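Local coordinates for protein prokaryotic transcription elongation factor GreA/GreB (Nitrosomonas europaea, PDB 2PN0) that probably binds RNA polymerase through a fold related to the C-terminal domain of the GreA/GreB transcript elongation factors, at residues 61-67 with 122-128; 18-22 with 79-83; 7-13 with 43-49. All coordinates share one frame; numbering follows the deposited sequence.

Interaction 1 of 3, residues 61-67 with 122-128; sequences STVRFRV and VRIVEVT
Val122 meets Phe65 at the start of this antiparallel pairing. With CG1 anti to the carbonyl carbon (chi1 -66°), its CG2 falls between the backbone N and that carbon and reaches CD1 of the Phe65 ring at 3.5 Å. Arg123 then exchanges two backbone bonds with Arg66, N to O each way, and its own guanidinium leaves the pair for a salt bridge with Glu109. Ile124 returns to the apolar face: CG2 lies 3.6 Å from CG1 of Val63, and CG1 lies alongside CE1 of Phe65. Val63 CG1 also sits over one face of that ring, knitting the three side chains together.

At Val125 the regular pairing breaks. Val125 and Glu126 both stand opposite Arg64 in a classic beta bulge; Arg64 O takes a bond of 2.7 Å from Val125 N and only a weak one, 3.4 Å, from Glu126 N. The bulge turns the Val125 side chain toward 61-67, where CG2 packs against the extended chain of Arg64; in one of its two conformers, Arg66 sets a guanidinium face over Val125 CG1. Glu126 O accepts a nearly straight bond from Arg64 N (175°). Val127 CG1 packs on Ser61, and Thr128 closes the run with paired backbone bonds to Thr62, N of Thr62 lying 2.6 Å from O of Thr128.

Strand 119-128 is central in its three-stranded antiparallel sheet, between 62-67 and 109-113. Val122 touches Ile110 and Trp112 of 109-113, while Ser61, Val63 and Phe65 bond through their backbones to Leu78, Leu76 and Phe74.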
# COMPACT_ATOMS: atom_id res chain seq x y z
N SER A 61 13.06 -9.33 2.66
CA SER A 61 13.70 -8.48 3.69
C SER A 61 12.61 -8.03 4.67
O SER A 61 11.48 -7.73 4.27
CB SER A 61 14.33 -7.19 3.08
OG SER A 61 15.56 -7.51 2.45
N THR A 62 12.97 -7.94 5.96
CA THR A 62 12.11 -7.26 6.94
C THR A 62 12.66 -5.86 7.14
O THR A 62 13.86 -5.71 7.43
CB THR A 62 12.04 -8.04 8.28
OG1 THR A 62 11.39 -9.28 8.03
CG2 THR A 62 11.24 -7.28 9.32
N VAL A 63 11.80 -4.86 6.94
CA VAL A 63 12.18 -3.46 7.02
C VAL A 63 11.59 -2.90 8.31
O VAL A 63 10.39 -3.00 8.55
CB VAL A 63 11.68 -2.69 5.77
CG1 VAL A 63 12.17 -1.23 5.77
CG2 VAL A 63 12.13 -3.40 4.47
N ARG A 64 12.46 -2.33 9.14
CA ARG A 64 12.03 -1.65 10.37
C ARG A 64 11.96 -0.16 10.11
O ARG A 64 12.93 0.40 9.60
CB ARG A 64 13.04 -1.93 11.50
CG ARG A 64 12.65 -1.34 12.81
CD ARG A 64 13.36 -2.08 13.90
NE ARG A 64 13.14 -1.57 15.23
CZ ARG A 64 12.02 -1.68 15.95
NH1 ARG A 64 10.92 -2.24 15.45
NH2 ARG A 64 11.98 -1.19 17.19
N PHE A 65 10.84 0.46 10.46
CA PHE A 65 10.60 1.87 10.20
C PHE A 65 10.38 2.63 11.48
O PHE A 65 9.78 2.09 12.42
CB PHE A 65 9.29 2.07 9.43
CG PHE A 65 9.25 1.43 8.08
CD1 PHE A 65 9.72 2.12 6.96
CD2 PHE A 65 8.72 0.14 7.93
CE1 PHE A 65 9.67 1.56 5.70
CE2 PHE A 65 8.68 -0.47 6.65
CZ PHE A 65 9.14 0.26 5.54
N ARG A 66 10.82 3.89 11.52
CA ARG A 66 10.41 4.79 12.60
C ARG A 66 9.58 5.93 12.00
O ARG A 66 9.97 6.51 10.98
CB ARG A 66 11.59 5.36 13.39
CG ARG A 66 11.16 6.02 14.72
CD ARG A 66 12.28 6.73 15.49
NE ARG A 66 13.37 5.83 15.90
CZ ARG A 66 14.55 5.74 15.28
NH1 ARG A 66 14.80 6.50 14.21
NH2 ARG A 66 15.47 4.89 15.73
N VAL A 67 8.45 6.22 12.62
CA VAL A 67 7.63 7.34 12.17
C VAL A 67 8.29 8.62 12.67
O VAL A 67 8.72 8.71 13.84
CB VAL A 67 6.17 7.24 12.67
CG1 VAL A 67 5.55 5.91 12.24
CG2 VAL A 67 6.13 7.36 14.15
N VAL A 122 8.21 8.14 7.25
CA VAL A 122 8.95 7.14 8.03
C VAL A 122 10.37 7.02 7.51
O VAL A 122 10.63 7.32 6.34
CB VAL A 122 8.28 5.74 7.99
CG1 VAL A 122 6.90 5.79 8.70
CG2 VAL A 122 8.11 5.21 6.51
N ARG A 123 11.28 6.60 8.39
CA ARG A 123 12.63 6.32 7.95
C ARG A 123 12.91 4.85 8.17
O ARG A 123 12.50 4.29 9.17
CB ARG A 123 13.63 7.14 8.79
CG ARG A 123 15.10 6.90 8.43
CD ARG A 123 16.00 7.60 9.48
NE ARG A 123 15.80 9.05 9.45
CZ ARG A 123 16.35 9.89 10.34
NH1 ARG A 123 17.10 9.40 11.33
NH2 ARG A 123 16.14 11.21 10.24
N ILE A 124 13.65 4.25 7.24
CA ILE A 124 14.04 2.87 7.41
C ILE A 124 15.18 2.82 8.42
O ILE A 124 16.27 3.35 8.16
CB ILE A 124 14.50 2.23 6.08
CG1 ILE A 124 13.32 2.18 5.07
CG2 ILE A 124 15.12 0.82 6.37
CD1 ILE A 124 13.71 1.77 3.67
N VAL A 125 14.91 2.19 9.56
CA VAL A 125 15.87 2.17 10.65
C VAL A 125 16.80 0.94 10.56
O VAL A 125 17.99 1.02 10.99
CB VAL A 125 15.21 2.33 12.06
CG1 VAL A 125 14.53 3.67 12.17
CG2 VAL A 125 14.25 1.27 12.36
N GLU A 126 16.31 -0.13 9.96
CA GLU A 126 17.05 -1.41 9.86
C GLU A 126 16.45 -2.29 8.80
O GLU A 126 15.24 -2.28 8.57
CB GLU A 126 16.99 -2.15 11.20
CG GLU A 126 17.95 -3.36 11.30
CD GLU A 126 18.02 -3.98 12.67
OE1 GLU A 126 17.27 -3.57 13.60
OE2 GLU A 126 18.82 -4.93 12.81
N VAL A 127 17.31 -3.07 8.15
CA VAL A 127 16.88 -4.08 7.17
C VAL A 127 17.43 -5.42 7.65
O VAL A 127 18.59 -5.49 8.04
CB VAL A 127 17.44 -3.72 5.79
CG1 VAL A 127 17.08 -4.79 4.78
CG2 VAL A 127 16.88 -2.35 5.33
N THR A 128 16.61 -6.47 7.66
CA THR A 128 17.05 -7.78 8.13
C THR A 128 16.50 -8.84 7.17
O THR A 128 15.39 -8.73 6.69
CB THR A 128 16.53 -8.06 9.54
OG1 THR A 128 15.11 -7.88 9.55
CG2 THR A 128 17.16 -7.10 10.55
O HOH W 1 14.75 -5.14 10.17

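Interaction 2 of 3, residues 18-22 with 79-83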
# COMPACT_ATOMS: atom_id res chain seq x y z
N ARG A 18 12.40 -14.51 -10.70
CA ARG A 18 11.06 -14.72 -10.11
C ARG A 18 10.14 -13.55 -10.40
O ARG A 18 8.98 -13.73 -10.79
CB ARG A 18 11.14 -14.92 -8.59
CG ARG A 18 11.78 -16.22 -8.10
CD ARG A 18 11.54 -16.44 -6.59
NE ARG A 18 10.16 -16.11 -6.21
CZ ARG A 18 9.14 -16.97 -6.23
NH1 ARG A 18 9.34 -18.23 -6.58
NH2 ARG A 18 7.92 -16.56 -5.88
N LEU A 19 10.64 -12.32 -10.18
CA LEU A 19 9.80 -11.15 -10.49
C LEU A 19 9.41 -11.08 -11.97
O LEU A 19 8.27 -10.71 -12.30
CB LEU A 19 10.47 -9.86 -10.05
CG LEU A 19 10.54 -9.72 -8.55
CD1 LEU A 19 11.49 -8.57 -8.20
CD2 LEU A 19 9.12 -9.47 -7.95
N GLU A 20 10.35 -11.41 -12.88
CA GLU A 20 10.04 -11.38 -14.30
C GLU A 20 8.92 -12.37 -14.61
O GLU A 20 7.98 -12.05 -15.35
CB GLU A 20 11.27 -11.65 -15.17
CG GLU A 20 10.97 -11.80 -16.67
CD GLU A 20 10.55 -10.50 -17.36
OE1 GLU A 20 10.74 -9.41 -16.78
OE2 GLU A 20 10.03 -10.57 -18.51
N ILE A 21 9.01 -13.58 -14.05
CA ILE A 21 7.99 -14.60 -14.30
C ILE A 21 6.66 -14.16 -13.68
O ILE A 21 5.59 -14.33 -14.27
CB ILE A 21 8.40 -15.98 -13.74
CG1 ILE A 21 9.63 -16.52 -14.51
CG2 ILE A 21 7.20 -16.99 -13.77
CD1 ILE A 21 10.30 -17.68 -13.82
N LEU A 22 6.74 -13.58 -12.49
CA LEU A 22 5.52 -13.06 -11.86
C LEU A 22 4.82 -12.05 -12.77
O LEU A 22 3.60 -12.09 -12.95
CB LEU A 22 5.84 -12.44 -10.49
CG LEU A 22 4.65 -11.87 -9.73
CD1 LEU A 22 3.53 -12.90 -9.44
CD2 LEU A 22 5.11 -11.12 -8.46
N VAL A 79 7.20 -9.21 0.51
CA VAL A 79 7.05 -10.61 0.10
C VAL A 79 6.44 -10.76 -1.28
O VAL A 79 5.82 -9.83 -1.83
CB VAL A 79 6.14 -11.39 1.10
CG1 VAL A 79 6.81 -11.45 2.49
CG2 VAL A 79 4.76 -10.72 1.16
N TYR A 80 6.60 -11.98 -1.85
CA TYR A 80 5.82 -12.36 -3.02
C TYR A 80 4.35 -12.56 -2.64
O TYR A 80 4.07 -12.75 -1.46
CB TYR A 80 6.40 -13.65 -3.61
CG TYR A 80 7.75 -13.43 -4.25
CD1 TYR A 80 7.85 -12.85 -5.53
CD2 TYR A 80 8.93 -13.77 -3.60
CE1 TYR A 80 9.11 -12.64 -6.13
CE2 TYR A 80 10.17 -13.55 -4.18
CZ TYR A 80 10.25 -13.00 -5.45
OH TYR A 80 11.48 -12.80 -6.05
N PRO A 81 3.43 -12.46 -3.62
CA PRO A 81 1.99 -12.62 -3.31
C PRO A 81 1.66 -13.86 -2.46
O PRO A 81 0.84 -13.75 -1.54
CB PRO A 81 1.34 -12.66 -4.69
CG PRO A 81 2.20 -11.73 -5.49
CD PRO A 81 3.62 -12.08 -5.03
N LYS A 82 2.33 -15.00 -2.72
CA LYS A 82 2.07 -16.25 -1.96
C LYS A 82 2.19 -16.07 -0.44
O LYS A 82 1.58 -16.82 0.33
CB LYS A 82 2.99 -17.38 -2.44
CG LYS A 82 4.46 -17.12 -2.24
CD LYS A 82 5.30 -18.19 -2.95
CE LYS A 82 6.71 -17.69 -3.26
NZ LYS A 82 7.50 -17.33 -2.05
N ASP A 83 2.96 -15.06 0.00
CA ASP A 83 3.32 -14.97 1.41
C ASP A 83 2.68 -13.86 2.22
O ASP A 83 3.00 -13.69 3.42
CB ASP A 83 4.83 -14.95 1.56
CG ASP A 83 5.45 -16.25 1.14
OD1 ASP A 83 4.92 -17.32 1.55
OD2 ASP A 83 6.47 -16.22 0.42
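Arg18, in the conformer modelled here, stands its guanidinium on edge over the ring of Tyr80, a cation-pi contact in which CZ of Arg18 stands 4.0 Å from the ring centroid and only 6° off the ring normal. The two planes are not stacked: they stand 80° apart, so the guanidinium presents an edge, with NE and NH2, to the aromatic face. NE of Arg18 comes within 3.2 Å of CZ of Tyr80, and NH2 sits nearer CG of the same ring. A bend at chi3 (43°) brings the group round onto the ring, while CB and CD of Arg18 pass close to the phenol oxygen. That oxygen is hydrogen-bonded to Asp15, about one turn earlier on the same helix, which fixes the far end of the ring to helix 13-25.

Apolar packing completes the contact. Leu19 CD2 approaches Tyr80 CE1 at 3.7 Å, the two side chains crossing at about a right angle. Leu22, with CG anti to its backbone N, directs CD2 to the ring edge and also meets CD of Pro81 at 3.9 Å, tip to tip. Pro81 packs in addition on Thr86 of the second subunit.

The remaining polar chemistry concerns charge. In this Arg18 conformer two positive ends come close, with Arg18 NH2 3.9 Å from Lys82 NZ. Lys82 NZ forms a salt bridge with Asp83 OD2, which probably offsets some of that repulsion.

The arrangement is a tyrosine just ahead of a short 3-10 turn packed against one side of a helix, with an arginine over its ring and leucines beside it. It joins the Rnk N-terminal helix 13-25 to the loop after strand 77-79 in the GreA/GreB C-terminal, FKBP-like part.

Interaction 3 of 3, residues 7-13 with 43-49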
# COMPACT_ATOMS: atom_id res chain seq x y z
N PRO A 7 20.53 5.95 -10.49
CA PRO A 7 21.20 4.81 -9.87
C PRO A 7 20.35 3.54 -9.97
O PRO A 7 19.19 3.52 -9.56
CB PRO A 7 21.37 5.25 -8.41
CG PRO A 7 20.26 6.23 -8.16
CD PRO A 7 19.91 6.85 -9.49
N LYS A 8 20.95 2.50 -10.54
CA LYS A 8 20.32 1.20 -10.65
C LYS A 8 20.17 0.60 -9.26
O LYS A 8 21.06 0.76 -8.41
CB LYS A 8 21.18 0.28 -11.52
CG LYS A 8 21.82 0.95 -12.72
CD LYS A 8 22.34 -0.08 -13.71
CE LYS A 8 23.29 0.54 -14.73
NZ LYS A 8 22.69 1.71 -15.46
N ILE A 9 19.04 -0.05 -8.99
CA ILE A 9 18.92 -0.84 -7.77
C ILE A 9 19.67 -2.14 -8.00
O ILE A 9 19.97 -2.49 -9.15
CB ILE A 9 17.43 -1.12 -7.38
CG1 ILE A 9 16.73 -1.99 -8.45
CG2 ILE A 9 16.70 0.22 -7.05
CD1 ILE A 9 15.44 -2.73 -7.98
N MSE A 10 19.98 -2.84 -6.92
CA MSE A 10 20.63 -4.15 -6.97
C MSE A 10 19.62 -5.22 -6.55
O MSE A 10 18.91 -5.03 -5.54
CB MSE A 10 21.83 -4.20 -6.00
CG MSE A 10 22.76 -3.00 -6.04
SE MSE A 10 24.31 -3.15 -4.84
CE MSE A 10 24.95 -4.91 -5.37
N ILE A 11 19.56 -6.31 -7.32
CA ILE A 11 18.73 -7.50 -7.06
C ILE A 11 19.57 -8.74 -7.23
O ILE A 11 20.51 -8.73 -8.03
CB ILE A 11 17.66 -7.74 -8.16
CG1 ILE A 11 17.85 -6.79 -9.35
CG2 ILE A 11 16.27 -7.87 -7.56
CD1 ILE A 11 16.61 -6.65 -10.22
N SER A 12 19.18 -9.83 -6.57
CA SER A 12 19.80 -11.12 -6.83
C SER A 12 19.23 -11.66 -8.13
O SER A 12 18.14 -11.25 -8.57
CB SER A 12 19.55 -12.11 -5.69
OG SER A 12 18.24 -12.65 -5.77
N SER A 13 19.99 -12.58 -8.72
CA SER A 13 19.58 -13.26 -9.95
C SER A 13 18.23 -13.97 -9.77
O SER A 13 17.37 -13.90 -10.64
CB SER A 13 20.65 -14.27 -10.37
OG SER A 13 20.46 -14.70 -11.71
N ARG A 43 16.50 -2.23 -15.78
CA ARG A 43 17.81 -1.59 -15.75
C ARG A 43 18.58 -1.87 -14.46
O ARG A 43 19.68 -1.32 -14.23
CB ARG A 43 17.66 -0.09 -15.93
CG ARG A 43 16.94 0.58 -14.79
CD ARG A 43 16.85 2.07 -15.02
NE ARG A 43 18.16 2.66 -15.30
CZ ARG A 43 18.86 3.39 -14.44
NH1 ARG A 43 18.36 3.63 -13.22
NH2 ARG A 43 20.04 3.88 -14.78
N ALA A 44 18.02 -2.73 -13.62
CA ALA A 44 18.67 -3.08 -12.36
C ALA A 44 20.02 -3.79 -12.60
O ALA A 44 20.26 -4.40 -13.66
CB ALA A 44 17.77 -3.96 -11.53
N GLU A 45 20.89 -3.69 -11.61
CA GLU A 45 22.11 -4.47 -11.66
C GLU A 45 21.87 -5.78 -10.93
O GLU A 45 21.49 -5.79 -9.74
CB GLU A 45 23.33 -3.70 -11.16
CG GLU A 45 23.25 -3.04 -9.80
CD GLU A 45 24.64 -2.66 -9.31
OE1 GLU A 45 25.41 -3.58 -8.95
OE2 GLU A 45 24.96 -1.45 -9.30
N VAL A 46 22.03 -6.87 -11.67
CA VAL A 46 21.75 -8.19 -11.16
C VAL A 46 23.03 -8.81 -10.61
O VAL A 46 23.95 -9.14 -11.36
CB VAL A 46 21.14 -9.12 -12.24
CG1 VAL A 46 20.58 -10.36 -11.60
CG2 VAL A 46 20.04 -8.43 -13.02
N VAL A 47 23.09 -8.96 -9.30
CA VAL A 47 24.31 -9.47 -8.68
C VAL A 47 24.04 -10.80 -7.97
O VAL A 47 22.89 -11.22 -7.83
CB VAL A 47 24.93 -8.42 -7.70
CG1 VAL A 47 25.28 -7.13 -8.44
CG2 VAL A 47 23.99 -8.14 -6.55
N ASP A 48 25.11 -11.48 -7.56
CA ASP A 48 24.96 -12.59 -6.64
C ASP A 48 24.42 -12.02 -5.32
O ASP A 48 24.80 -10.91 -4.94
CB ASP A 48 26.31 -13.25 -6.39
CG ASP A 48 26.22 -14.39 -5.41
OD1 ASP A 48 25.75 -15.49 -5.81
OD2 ASP A 48 26.58 -14.20 -4.24
N PRO A 49 23.55 -12.77 -4.62
CA PRO A 49 23.04 -12.32 -3.31
C PRO A 49 24.13 -11.79 -2.35
O PRO A 49 23.86 -10.86 -1.57
CB PRO A 49 22.39 -13.58 -2.74
CG PRO A 49 21.92 -14.33 -3.94
CD PRO A 49 22.95 -14.07 -5.01
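Ile9, Ile11 and Ser13 exchange backbone bonds with Glu45 and Val47, binding two short strands in parallel. Glu45 N donates to Ile9 O at 2.9 Å, Ile11 N to Glu45 O at 3.1 Å, and Val47 N to Ile11 O at 2.9 Å; a bond from Ser13 N to Val47 O is weak.

Apolar contacts flank this spine. Ile9 CG1 touches CB of Ala44 at 3.8 Å; Ile11 CD1 also turns to that methyl, but its modelled position is doubtful. On the side of selenomethionine Met10, the chain runs alongside Glu45 in the conformer modelled here. A bend at chi3 (51°) then carries CE to Val47 CG2, 3.6 Å away. Ser12 CB rests on the Pro49 ring.

Charged side chains meet where the pair begins. Lys8 lays CG over one face of the Arg43 guanidinium, and its NZ stands 3.5 Å from Arg43 NH2, a pair of like charges. Arg43 NH2 is also bonded to the carbonyl of Lys6.

Helices 13-25 and 34-42 connect the two parallel strands, a beta-alpha-alpha-beta arrangement in the Rnk N-terminal region. Strand 10-12 leads directly into helix 13-25, whose start Ser12 caps through OG to Asp15 N, and strand 45-47 follows helix 34-42. Ile9 and Ile11 touch Glu40 and Leu41 of that second helix, while Met10 packs on Ile52 and Pro53.

How the interactions relate
Interactions 1 and 3 are both strand pairings, but of different character: interaction 1 is antiparallel, carries a bulge and is partly buried, with an aromatic and aliphatic face, whereas interaction 3 is a short parallel pair at the surface, with more of its residues exposed. Interaction 2 relies on side chains alone, a cation-pi contact and leucine packing, and joins the two family regions that the others hold separately. Helix 13-25 links it to interaction 3, since it follows strand 10-12 directly; their nearest atoms are about 5 Å apart. Interactions 1 and 2 lie on opposite sides of the chain's centre, their own centres about 21 Å apart.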